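Local coordinates for haloacid dehalogenase-like hydrolase (Klebsiella pneumoniae subsp. pneumoniae, PDB 3PGV), which is probably a magnesium-dependent phosphatase of the Cof family within the haloacid dehalogenase-like hydrolase superfamily, at residues 104-115 with 153-163; 114-123 with 128-136. All blocks are in the same frame, centred on the assembly; numbering follows the deposited sequence.

Interaction 1 of 2, residues 104-115 with 153-163; sequences RDIAADLFEIVR and YEPGELDPQGI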
loop_
_atom_site.group_PDB
_atom_site.type_symbol
_atom_site.label_atom_id
_atom_site.label_comp_id
_atom_site.label_asym_id
_atom_site.label_seq_id
_atom_site.Cartn_x
_atom_site.Cartn_y
_atom_site.Cartn_z
ATOM N N ARG A 104 -10.129 -0.106 -18.482
ATOM C CA ARG A 104 -11.420 0.600 -18.489
ATOM C C ARG A 104 -12.621 -0.333 -18.270
ATOM O O ARG A 104 -13.498 -0.022 -17.470
ATOM C CB ARG A 104 -11.584 1.395 -19.789
ATOM C CG ARG A 104 -12.625 2.491 -19.706
ATOM C CD ARG A 104 -12.840 3.160 -21.056
ATOM N NE ARG A 104 -13.815 4.250 -20.972
ATOM C CZ ARG A 104 -15.132 4.073 -21.021
ATOM N NH1 ARG A 104 -15.644 2.845 -21.128
ATOM N NH2 ARG A 104 -15.949 5.112 -20.920
ATOM N N ASP A 105 -12.666 -1.457 -18.991
ATOM C CA ASP A 105 -13.778 -2.405 -18.896
ATOM C C ASP A 105 -13.879 -3.002 -17.494
ATOM O O ASP A 105 -14.987 -3.196 -16.993
ATOM C CB ASP A 105 -13.640 -3.521 -19.954
ATOM C CG ASP A 105 -12.386 -4.356 -19.798
ATOM O OD1 ASP A 105 -11.295 -3.766 -19.648
ATOM O OD2 ASP A 105 -12.497 -5.597 -19.793
ATOM N N ILE A 106 -12.714 -3.264 -16.842
ATOM C CA ILE A 106 -12.677 -3.840 -15.499
ATOM C C ILE A 106 -13.123 -2.800 -14.461
ATOM O O ILE A 106 -13.965 -3.100 -13.608
ATOM C CB ILE A 106 -11.280 -4.438 -15.174
ATOM C CG1 ILE A 106 -10.870 -5.503 -16.218
ATOM C CG2 ILE A 106 -11.238 -5.004 -13.731
ATOM C CD1 ILE A 106 -9.572 -6.228 -15.893
ATOM N N ALA A 107 -12.611 -1.561 -14.578
ATOM C CA ALA A 107 -13.015 -0.469 -13.696
ATOM C C ALA A 107 -14.553 -0.237 -13.779
ATOM O O ALA A 107 -15.220 -0.199 -12.751
ATOM C CB ALA A 107 -12.266 0.802 -14.055
ATOM N N ALA A 108 -15.106 -0.208 -14.998
ATOM C CA ALA A 108 -16.548 -0.016 -15.204
ATOM C C ALA A 108 -17.369 -1.075 -14.484
ATOM O O ALA A 108 -18.370 -0.738 -13.837
ATOM C CB ALA A 108 -16.871 -0.015 -16.689
ATOM N N ASP A 109 -16.921 -2.363 -14.548
ATOM C CA ASP A 109 -17.602 -3.471 -13.871
ATOM C C ASP A 109 -17.435 -3.398 -12.363
ATOM O O ASP A 109 -18.396 -3.622 -11.638
ATOM C CB ASP A 109 -17.110 -4.831 -14.406
ATOM C CG ASP A 109 -17.531 -5.118 -15.849
ATOM O OD1 ASP A 109 -18.544 -4.533 -16.303
ATOM O OD2 ASP A 109 -16.873 -5.957 -16.503
ATOM N N LEU A 110 -16.218 -3.070 -11.887
ATOM C CA LEU A 110 -15.928 -2.940 -10.449
ATOM C C LEU A 110 -16.776 -1.873 -9.794
ATOM O O LEU A 110 -17.135 -2.006 -8.619
ATOM C CB LEU A 110 -14.439 -2.631 -10.221
ATOM C CG LEU A 110 -13.466 -3.797 -10.457
ATOM C CD1 LEU A 110 -12.026 -3.314 -10.411
ATOM C CD2 LEU A 110 -13.685 -4.912 -9.438
ATOM N N PHE A 111 -17.130 -0.806 -10.559
ATOM C CA PHE A 111 -17.962 0.300 -10.049
ATOM C C PHE A 111 -19.344 -0.179 -9.599
ATOM O O PHE A 111 -19.966 0.460 -8.751
ATOM C CB PHE A 111 -18.139 1.376 -11.122
ATOM C CG PHE A 111 -16.912 2.169 -11.497
ATOM C CD1 PHE A 111 -15.743 2.073 -10.750
ATOM C CD2 PHE A 111 -16.950 3.083 -12.545
ATOM C CE1 PHE A 111 -14.607 2.809 -11.101
ATOM C CE2 PHE A 111 -15.816 3.824 -12.890
ATOM C CZ PHE A 111 -14.652 3.685 -12.160
ATOM N N GLU A 112 -19.838 -1.292 -10.191
ATOM C CA GLU A 112 -21.217 -1.732 -10.036
ATOM C C GLU A 112 -21.361 -3.184 -9.595
ATOM O O GLU A 112 -22.481 -3.634 -9.377
ATOM C CB GLU A 112 -21.982 -1.504 -11.367
ATOM C CG GLU A 112 -22.075 -0.032 -11.776
ATOM C CD GLU A 112 -22.721 0.854 -10.718
ATOM O OE1 GLU A 112 -23.783 0.461 -10.183
ATOM O OE2 GLU A 112 -22.161 1.933 -10.420
ATOM N N ILE A 113 -20.241 -3.933 -9.486
ATOM C CA ILE A 113 -20.287 -5.374 -9.194
ATOM C C ILE A 113 -21.116 -5.722 -7.942
ATOM O O ILE A 113 -21.856 -6.715 -7.952
ATOM C CB ILE A 113 -18.867 -6.036 -9.210
ATOM C CG1 ILE A 113 -18.973 -7.584 -9.265
ATOM C CG2 ILE A 113 -17.993 -5.555 -8.032
ATOM C CD1 ILE A 113 -17.618 -8.352 -9.547
ATOM N N VAL A 114 -21.045 -4.878 -6.892
ATOM C CA VAL A 114 -21.801 -5.119 -5.652
ATOM C C VAL A 114 -22.602 -3.887 -5.244
ATOM O O VAL A 114 -22.696 -3.579 -4.063
ATOM C CB VAL A 114 -20.897 -5.641 -4.499
ATOM C CG1 VAL A 114 -20.535 -7.105 -4.710
ATOM C CG2 VAL A 114 -19.642 -4.787 -4.355
ATOM N N ARG A 115 -23.219 -3.199 -6.232
ATOM C CA ARG A 115 -24.018 -2.008 -5.969
ATOM C C ARG A 115 -25.151 -2.294 -4.981
ATOM O O ARG A 115 -25.430 -1.471 -4.099
ATOM C CB ARG A 115 -24.603 -1.457 -7.269
ATOM C CG ARG A 115 -25.392 -0.170 -7.070
ATOM C CD ARG A 115 -24.607 0.976 -7.587
ATOM N NE ARG A 115 -24.701 2.144 -6.739
ATOM C CZ ARG A 115 -23.973 3.234 -6.918
ATOM N NH1 ARG A 115 -23.095 3.297 -7.913
ATOM N NH2 ARG A 115 -24.107 4.270 -6.102
ATOM N N TYR A 153 -21.333 8.573 -6.100
ATOM C CA TYR A 153 -21.614 8.333 -7.518
ATOM C C TYR A 153 -22.780 7.372 -7.704
ATOM O O TYR A 153 -22.906 6.401 -6.962
ATOM C CB TYR A 153 -20.345 7.858 -8.289
ATOM C CG TYR A 153 -19.953 6.423 -8.017
ATOM C CD1 TYR A 153 -19.096 6.100 -6.969
ATOM C CD2 TYR A 153 -20.376 5.393 -8.852
ATOM C CE1 TYR A 153 -18.691 4.784 -6.741
ATOM C CE2 TYR A 153 -19.999 4.070 -8.619
ATOM C CZ TYR A 153 -19.168 3.769 -7.551
ATOM O OH TYR A 153 -18.813 2.467 -7.304
ATOM N N GLU A 154 -23.663 7.677 -8.648
ATOM C CA GLU A 154 -24.790 6.826 -8.975
ATOM C C GLU A 154 -24.427 5.934 -10.166
ATOM O O GLU A 154 -23.467 6.234 -10.878
ATOM C CB GLU A 154 -26.035 7.677 -9.276
ATOM C CG GLU A 154 -26.636 8.334 -8.028
ATOM C CD GLU A 154 -27.134 7.361 -6.969
ATOM O OE1 GLU A 154 -28.051 6.564 -7.274
ATOM O OE2 GLU A 154 -26.619 7.412 -5.827
ATOM N N PRO A 155 -25.097 4.769 -10.346
ATOM C CA PRO A 155 -24.715 3.882 -11.460
ATOM C C PRO A 155 -24.550 4.613 -12.786
ATOM O O PRO A 155 -25.421 5.383 -13.181
ATOM C CB PRO A 155 -25.853 2.862 -11.505
ATOM C CG PRO A 155 -26.366 2.812 -10.103
ATOM C CD PRO A 155 -26.214 4.202 -9.550
ATOM N N GLY A 156 -23.368 4.455 -13.394
ATOM C CA GLY A 156 -23.053 5.013 -14.705
ATOM C C GLY A 156 -22.528 6.436 -14.709
ATOM O O GLY A 156 -22.072 6.919 -15.748
ATOM N N GLU A 157 -22.598 7.138 -13.568
ATOM C CA GLU A 157 -22.152 8.526 -13.551
ATOM C C GLU A 157 -20.640 8.711 -13.207
ATOM O O GLU A 157 -20.179 9.847 -13.086
ATOM C CB GLU A 157 -23.094 9.424 -12.691
ATOM C CG GLU A 157 -22.790 9.472 -11.206
ATOM C CD GLU A 157 -23.765 10.325 -10.404
ATOM O OE1 GLU A 157 -24.881 10.596 -10.911
ATOM O OE2 GLU A 157 -23.441 10.658 -9.241
ATOM N N LEU A 158 -19.869 7.605 -13.114
ATOM C CA LEU A 158 -18.424 7.718 -12.840
ATOM C C LEU A 158 -17.575 7.247 -14.038
ATOM O O LEU A 158 -17.786 6.145 -14.547
ATOM C CB LEU A 158 -18.040 6.950 -11.549
ATOM C CG LEU A 158 -16.554 7.010 -11.133
ATOM C CD1 LEU A 158 -16.102 8.433 -10.897
ATOM C CD2 LEU A 158 -16.298 6.161 -9.906
ATOM N N ASP A 159 -16.606 8.089 -14.475
ATOM C CA ASP A 159 -15.724 7.771 -15.598
ATOM C C ASP A 159 -14.738 6.651 -15.239
ATOM O O ASP A 159 -13.974 6.780 -14.265
ATOM C CB ASP A 159 -14.962 9.016 -16.075
ATOM C CG ASP A 159 -14.138 8.760 -17.322
ATOM O OD1 ASP A 159 -14.733 8.512 -18.380
ATOM O OD2 ASP A 159 -12.905 8.774 -17.224
ATOM N N PRO A 160 -14.683 5.565 -16.070
ATOM C CA PRO A 160 -13.808 4.430 -15.720
ATOM C C PRO A 160 -12.341 4.593 -16.127
ATOM O O PRO A 160 -11.588 3.617 -16.081
ATOM C CB PRO A 160 -14.486 3.235 -16.393
ATOM C CG PRO A 160 -15.259 3.812 -17.517
ATOM C CD PRO A 160 -15.538 5.257 -17.238
ATOM N N GLN A 161 -11.905 5.825 -16.402
ATOM C CA GLN A 161 -10.496 6.073 -16.688
ATOM C C GLN A 161 -9.790 6.802 -15.545
ATOM O O GLN A 161 -10.434 7.526 -14.793
ATOM C CB GLN A 161 -10.319 6.795 -18.030
ATOM C CG GLN A 161 -10.597 5.863 -19.215
ATOM C CD GLN A 161 -10.395 6.507 -20.544
ATOM O OE1 GLN A 161 -11.109 6.222 -21.503
ATOM N NE2 GLN A 161 -9.380 7.345 -20.656
ATOM N N GLY A 162 -8.493 6.503 -15.358
ATOM C CA GLY A 162 -7.675 7.081 -14.297
ATOM C C GLY A 162 -7.874 6.388 -12.963
ATOM O O GLY A 162 -7.608 6.970 -11.907
ATOM N N ILE A 163 -8.315 5.125 -12.993
ATOM C CA ILE A 163 -8.623 4.393 -11.753
ATOM C C ILE A 163 -7.391 3.676 -11.206
ATOM O O ILE A 163 -7.002 2.652 -11.737
ATOM C CB ILE A 163 -9.824 3.415 -11.960
ATOM C CG1 ILE A 163 -11.020 4.099 -12.719
ATOM C CG2 ILE A 163 -10.263 2.772 -10.640
ATOM C CD1 ILE A 163 -11.568 5.367 -12.071
HETATM O O HOH W 1 -13.958 6.996 -20.471
HETATM O O HOH W 2 -21.042 3.289 -12.485
#
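The ring of F111 enters the loop 153-163 between L158, P160 and I163. CD2 of L158 sits squarely over one face, 3.8 Å from the F111 ring centroid, a CH-pi contact, while I163 CD1 meets the ring at its edge, 3.5 Å from F111 CZ. F111 points its CB at the loop, and a chi1 of -68°, with CG anti to the carbonyl carbon, aims the ring between these residues. One turn back, CB of A107 and CB of A108 each lie 4.0 Å from P160 CB, and the shortness of these side chains lets the proline approach the helix backbone closely. P160 CG also lies over the centre of the R104 guanidinium.

These residues belong to the smaller, six-stranded domain that Cof-type phosphatases carry as a cap on the Rossmann-like core: helix 104-110 packs against the long connection from edge strand 150-152 to strand 163-169, well away from the calcium site.

Polar contacts gather at the two ends. Y153 OH donates to F111 O (2.7 Å), in the carbonyl plane and on a lone pair. R115 NH2 gives Y153 O a fairly straight bond of 2.6 Å, and the same guanidinium forms an off-centre cation-pi contact with the Y153 ring and a salt bridge from NH1 to E112 OE2 (3.0 Å). P155 covers one guanidinium face, and a water links E112 OE2 to G156 N. At the other end a water joins R104 NH2, D159 OD1 and Q161 OE1, while D159 OD2 bridges to R126.

Interaction 2 of 2, residues 114-123 with 128-136; sequences VRNDPKIVTN and DEWYMNRHR. With EDO (1,2-ethanediol), chain I.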
loop_
_atom_site.group_PDB
_atom_site.type_symbol
_atom_site.label_atom_id
_atom_site.label_comp_id
_atom_site.label_asym_id
_atom_site.label_seq_id
_atom_site.Cartn_x
_atom_site.Cartn_y
_atom_site.Cartn_z
ATOM N N VAL A 114 -21.045 -4.878 -6.892
ATOM C CA VAL A 114 -21.801 -5.119 -5.652
ATOM C C VAL A 114 -22.602 -3.887 -5.244
ATOM O O VAL A 114 -22.696 -3.579 -4.063
ATOM C CB VAL A 114 -20.897 -5.641 -4.499
ATOM C CG1 VAL A 114 -20.535 -7.105 -4.710
ATOM C CG2 VAL A 114 -19.642 -4.787 -4.355
ATOM N N ARG A 115 -23.219 -3.199 -6.232
ATOM C CA ARG A 115 -24.018 -2.008 -5.969
ATOM C C ARG A 115 -25.151 -2.294 -4.981
ATOM O O ARG A 115 -25.430 -1.471 -4.099
ATOM C CB ARG A 115 -24.603 -1.457 -7.269
ATOM C CG ARG A 115 -25.392 -0.170 -7.070
ATOM C CD ARG A 115 -24.607 0.976 -7.587
ATOM N NE ARG A 115 -24.701 2.144 -6.739
ATOM C CZ ARG A 115 -23.973 3.234 -6.918
ATOM N NH1 ARG A 115 -23.095 3.297 -7.913
ATOM N NH2 ARG A 115 -24.107 4.270 -6.102
ATOM N N ASN A 116 -25.809 -3.458 -5.135
ATOM C CA ASN A 116 -27.004 -3.807 -4.358
ATOM C C ASN A 116 -26.709 -4.615 -3.101
ATOM O O ASN A 116 -27.639 -5.114 -2.470
ATOM C CB ASN A 116 -28.022 -4.519 -5.239
ATOM C CG ASN A 116 -28.421 -3.711 -6.453
ATOM O OD1 ASN A 116 -28.269 -4.154 -7.591
ATOM N ND2 ASN A 116 -28.826 -2.460 -6.235
ATOM N N ASP A 117 -25.429 -4.710 -2.698
ATOM C CA ASP A 117 -25.084 -5.414 -1.464
ATOM C C ASP A 117 -25.055 -4.398 -0.312
ATOM O O ASP A 117 -24.151 -3.574 -0.245
ATOM C CB ASP A 117 -23.731 -6.136 -1.611
ATOM C CG ASP A 117 -23.444 -7.176 -0.536
ATOM O OD1 ASP A 117 -23.819 -6.946 0.625
ATOM O OD2 ASP A 117 -22.758 -8.166 -0.843
ATOM N N PRO A 118 -26.078 -4.383 0.568
ATOM C CA PRO A 118 -26.093 -3.377 1.642
ATOM C C PRO A 118 -24.915 -3.500 2.618
ATOM O O PRO A 118 -24.607 -2.543 3.325
ATOM C CB PRO A 118 -27.435 -3.630 2.341
ATOM C CG PRO A 118 -27.756 -5.045 2.047
ATOM C CD PRO A 118 -27.238 -5.294 0.663
ATOM N N LYS A 119 -24.247 -4.678 2.644
ATOM C CA LYS A 119 -23.126 -4.934 3.550
ATOM C C LYS A 119 -21.810 -4.354 3.026
ATOM O O LYS A 119 -20.898 -4.106 3.815
ATOM C CB LYS A 119 -22.980 -6.448 3.826
ATOM C CG LYS A 119 -24.190 -7.059 4.551
ATOM C CD LYS A 119 -24.028 -8.573 4.790
ATOM C CE LYS A 119 -23.008 -8.894 5.867
ATOM N NZ LYS A 119 -22.893 -10.354 6.101
ATOM N N ILE A 120 -21.705 -4.128 1.692
ATOM C CA ILE A 120 -20.464 -3.630 1.092
ATOM C C ILE A 120 -20.606 -2.188 0.557
ATOM O O ILE A 120 -21.592 -1.864 -0.103
ATOM C CB ILE A 120 -19.954 -4.593 -0.012
ATOM C CG1 ILE A 120 -19.813 -6.033 0.518
ATOM C CG2 ILE A 120 -18.640 -4.081 -0.618
ATOM C CD1 ILE A 120 -19.552 -7.127 -0.608
ATOM N N VAL A 121 -19.596 -1.350 0.811
ATOM C CA VAL A 121 -19.481 -0.028 0.198
ATOM C C VAL A 121 -18.358 -0.082 -0.861
ATOM O O VAL A 121 -17.274 -0.615 -0.586
ATOM C CB VAL A 121 -19.220 1.100 1.252
ATOM C CG1 VAL A 121 -18.863 2.422 0.573
ATOM C CG2 VAL A 121 -20.420 1.274 2.186
ATOM N N THR A 122 -18.643 0.392 -2.085
ATOM C CA THR A 122 -17.639 0.413 -3.153
ATOM C C THR A 122 -16.916 1.766 -3.180
ATOM O O THR A 122 -17.560 2.816 -3.299
ATOM C CB THR A 122 -18.271 0.070 -4.504
ATOM O OG1 THR A 122 -18.924 -1.197 -4.401
ATOM C CG2 THR A 122 -17.230 0.044 -5.658
ATOM N N ASN A 123 -15.579 1.735 -3.068
ATOM C CA ASN A 123 -14.762 2.944 -3.077
ATOM C C ASN A 123 -13.876 2.965 -4.295
ATOM O O ASN A 123 -13.408 1.914 -4.736
ATOM C CB ASN A 123 -13.915 3.039 -1.817
ATOM C CG ASN A 123 -14.697 3.087 -0.549
ATOM O OD1 ASN A 123 -14.911 4.139 0.021
ATOM N ND2 ASN A 123 -15.076 1.931 -0.036
ATOM N N ASP A 128 -6.927 12.234 -8.520
ATOM C CA ASP A 128 -6.836 12.851 -7.191
ATOM C C ASP A 128 -8.172 12.863 -6.451
ATOM O O ASP A 128 -8.304 13.547 -5.436
ATOM C CB ASP A 128 -6.258 14.270 -7.291
ATOM C CG ASP A 128 -4.760 14.307 -7.501
ATOM O OD1 ASP A 128 -4.081 13.265 -7.211
ATOM O OD2 ASP A 128 -4.236 15.394 -7.842
ATOM N N GLU A 129 -9.144 12.083 -6.923
ATOM C CA GLU A 129 -10.463 12.056 -6.284
ATOM C C GLU A 129 -10.821 10.712 -5.679
ATOM O O GLU A 129 -10.393 9.665 -6.171
ATOM C CB GLU A 129 -11.558 12.514 -7.249
ATOM C CG GLU A 129 -11.466 13.981 -7.625
ATOM C CD GLU A 129 -12.647 14.466 -8.439
ATOM O OE1 GLU A 129 -12.984 13.804 -9.449
ATOM O OE2 GLU A 129 -13.246 15.500 -8.059
ATOM N N TRP A 130 -11.657 10.743 -4.647
ATOM C CA TRP A 130 -12.140 9.568 -3.969
ATOM C C TRP A 130 -13.639 9.494 -4.117
ATOM O O TRP A 130 -14.339 10.458 -3.803
ATOM C CB TRP A 130 -11.710 9.603 -2.490
ATOM C CG TRP A 130 -12.399 8.625 -1.584
ATOM C CD1 TRP A 130 -12.798 7.356 -1.893
ATOM C CD2 TRP A 130 -12.559 8.760 -0.156
ATOM N NE1 TRP A 130 -13.290 6.726 -0.762
ATOM C CE2 TRP A 130 -13.111 7.550 0.323
ATOM C CE3 TRP A 130 -12.282 9.790 0.763
ATOM C CZ2 TRP A 130 -13.462 7.370 1.661
ATOM C CZ3 TRP A 130 -12.617 9.605 2.095
ATOM C CH2 TRP A 130 -13.202 8.409 2.534
ATOM N N TYR A 131 -14.130 8.393 -4.725
ATOM C CA TYR A 131 -15.553 8.179 -4.945
ATOM C C TYR A 131 -16.079 7.036 -4.116
ATOM O O TYR A 131 -15.350 6.092 -3.820
ATOM C CB TYR A 131 -15.856 7.962 -6.438
ATOM C CG TYR A 131 -15.748 9.227 -7.257
ATOM C CD1 TYR A 131 -14.531 9.611 -7.833
ATOM C CD2 TYR A 131 -16.846 10.067 -7.427
ATOM C CE1 TYR A 131 -14.424 10.784 -8.582
ATOM C CE2 TYR A 131 -16.743 11.257 -8.144
ATOM C CZ TYR A 131 -15.531 11.607 -8.733
ATOM O OH TYR A 131 -15.436 12.764 -9.472
HETATM N N MSE A 132 -17.344 7.117 -3.737
HETATM C CA MSE A 132 -18.008 6.118 -2.914
HETATM C C MSE A 132 -19.417 5.922 -3.464
HETATM O O MSE A 132 -20.042 6.896 -3.885
HETATM C CB MSE A 132 -18.071 6.620 -1.480
HETATM C CG MSE A 132 -17.730 5.594 -0.476
HETATM SE SE MSE A 132 -17.579 6.350 1.310
HETATM C CE MSE A 132 -19.273 7.062 1.495
ATOM N N ASN A 133 -19.899 4.664 -3.541
ATOM C CA ASN A 133 -21.225 4.409 -4.130
ATOM C C ASN A 133 -22.371 4.855 -3.230
ATOM O O ASN A 133 -23.420 5.262 -3.734
ATOM C CB ASN A 133 -21.388 2.948 -4.582
ATOM C CG ASN A 133 -21.339 1.927 -3.479
ATOM O OD1 ASN A 133 -20.767 2.150 -2.408
ATOM N ND2 ASN A 133 -21.822 0.731 -3.775
ATOM N N ARG A 134 -22.152 4.843 -1.901
ATOM C CA ARG A 134 -23.130 5.335 -0.923
ATOM C C ARG A 134 -22.447 5.597 0.417
ATOM O O ARG A 134 -21.377 5.057 0.664
ATOM C CB ARG A 134 -24.297 4.345 -0.760
ATOM C CG ARG A 134 -23.927 3.073 -0.036
ATOM C CD ARG A 134 -25.095 2.131 0.016
ATOM N NE ARG A 134 -24.923 1.020 -0.908
ATOM C CZ ARG A 134 -24.365 -0.134 -0.572
ATOM N NH1 ARG A 134 -23.948 -0.340 0.673
ATOM N NH2 ARG A 134 -24.219 -1.094 -1.475
ATOM N N HIS A 135 -23.060 6.427 1.276
ATOM C CA HIS A 135 -22.526 6.729 2.617
ATOM C C HIS A 135 -22.277 5.441 3.404
ATOM O O HIS A 135 -23.109 4.520 3.360
ATOM C CB HIS A 135 -23.489 7.632 3.401
ATOM C CG HIS A 135 -23.724 8.965 2.770
ATOM N ND1 HIS A 135 -22.778 9.970 2.843
ATOM C CD2 HIS A 135 -24.827 9.445 2.145
ATOM C CE1 HIS A 135 -23.312 11.012 2.220
ATOM N NE2 HIS A 135 -24.551 10.746 1.796
ATOM N N ARG A 136 -21.133 5.363 4.114
ATOM C CA ARG A 136 -20.795 4.175 4.909
ATOM C C ARG A 136 -21.678 4.070 6.152
ATOM O O ARG A 136 -22.396 3.088 6.310
ATOM C CB ARG A 136 -19.311 4.178 5.306
ATOM C CG ARG A 136 -18.354 4.012 4.133
ATOM C CD ARG A 136 -16.964 3.700 4.617
ATOM N NE ARG A 136 -15.976 3.802 3.544
ATOM C CZ ARG A 136 -14.672 3.630 3.724
ATOM N NH1 ARG A 136 -14.197 3.327 4.924
ATOM N NH2 ARG A 136 -13.836 3.773 2.715
HETATM C C1 EDO I . -13.257 13.979 -4.005
HETATM O O1 EDO I . -13.791 15.269 -4.328
HETATM C C2 EDO I . -11.766 14.125 -3.714
HETATM O O2 EDO I . -11.262 12.937 -3.082
HETATM O O HOH W 3 -21.259 -1.857 -2.796
#
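N133 and T122 meet through two bonds: N133 N donates to T122 O (3.0 Å), and N133 OD1 accepts from T122 N (2.8 Å), the donor lying above the amide carbonyl plane. The second depends on the N133 side chain folding back between its own backbone N and carbonyl carbon (chi1 64°), where OD1 takes the place of a strand carbonyl just beyond the end of strand 129-132. Its ND2 joins V114 O, I120 O and T122 OG1 through one water, while CB lies over one face of the R115 guanidinium, toward its rim, a group held mainly by Y153 O.

The neighbouring pair in this antiparallel hairpin, N123 with M132 (selenomethionine), is non-hydrogen-bonded. Here N123 OD1 accepts from W130 NE1 (3.2 Å) on a lone pair, and from R136 NH2 (2.9 Å), above the amide plane; N123 ND2 turns to strand 163-169, bonding F167 O and T169 OG1. V121 CG1 packs on M132 CG at 3.5 Å.

R134 has CG between backbone N and carbonyl carbon (chi1 71°), and this with a bend at chi3 (106°) carries its guanidinium to the turns of 114-120. NH2 donates to R115 O (2.9 Å) and D117 O (2.8 Å), and I120 N reaches D117 O from the opposite face. I120 O lies 2.9 Å from R134 NH1. The carbonyl dipoles probably help to stabilise the charge, and the NH2 bonds tie the two turns to one group.

From the N-terminal side, the chain runs through helix 104-110 into the turns at 114-120, which lead to strand 121-126. A tight hairpin reverses it into strand 129-132, and interaction 2 closes this short loop. The chain then passes an unmodelled stretch, 137-141, and strand 150-152 before 153-163 returns to the helix, closing the much longer loop of interaction 1, inside which interaction 2 is nested. The segments share V114 and R115, and R115 takes part in both contacts, whose centres are about 11 Å apart. They also touch directly: Y153 N probably bonds M132 O, and the Y153 side chain packs on T122 and N133. Together they tie helix, hairpin and edge-strand connection into one end of the smaller domain.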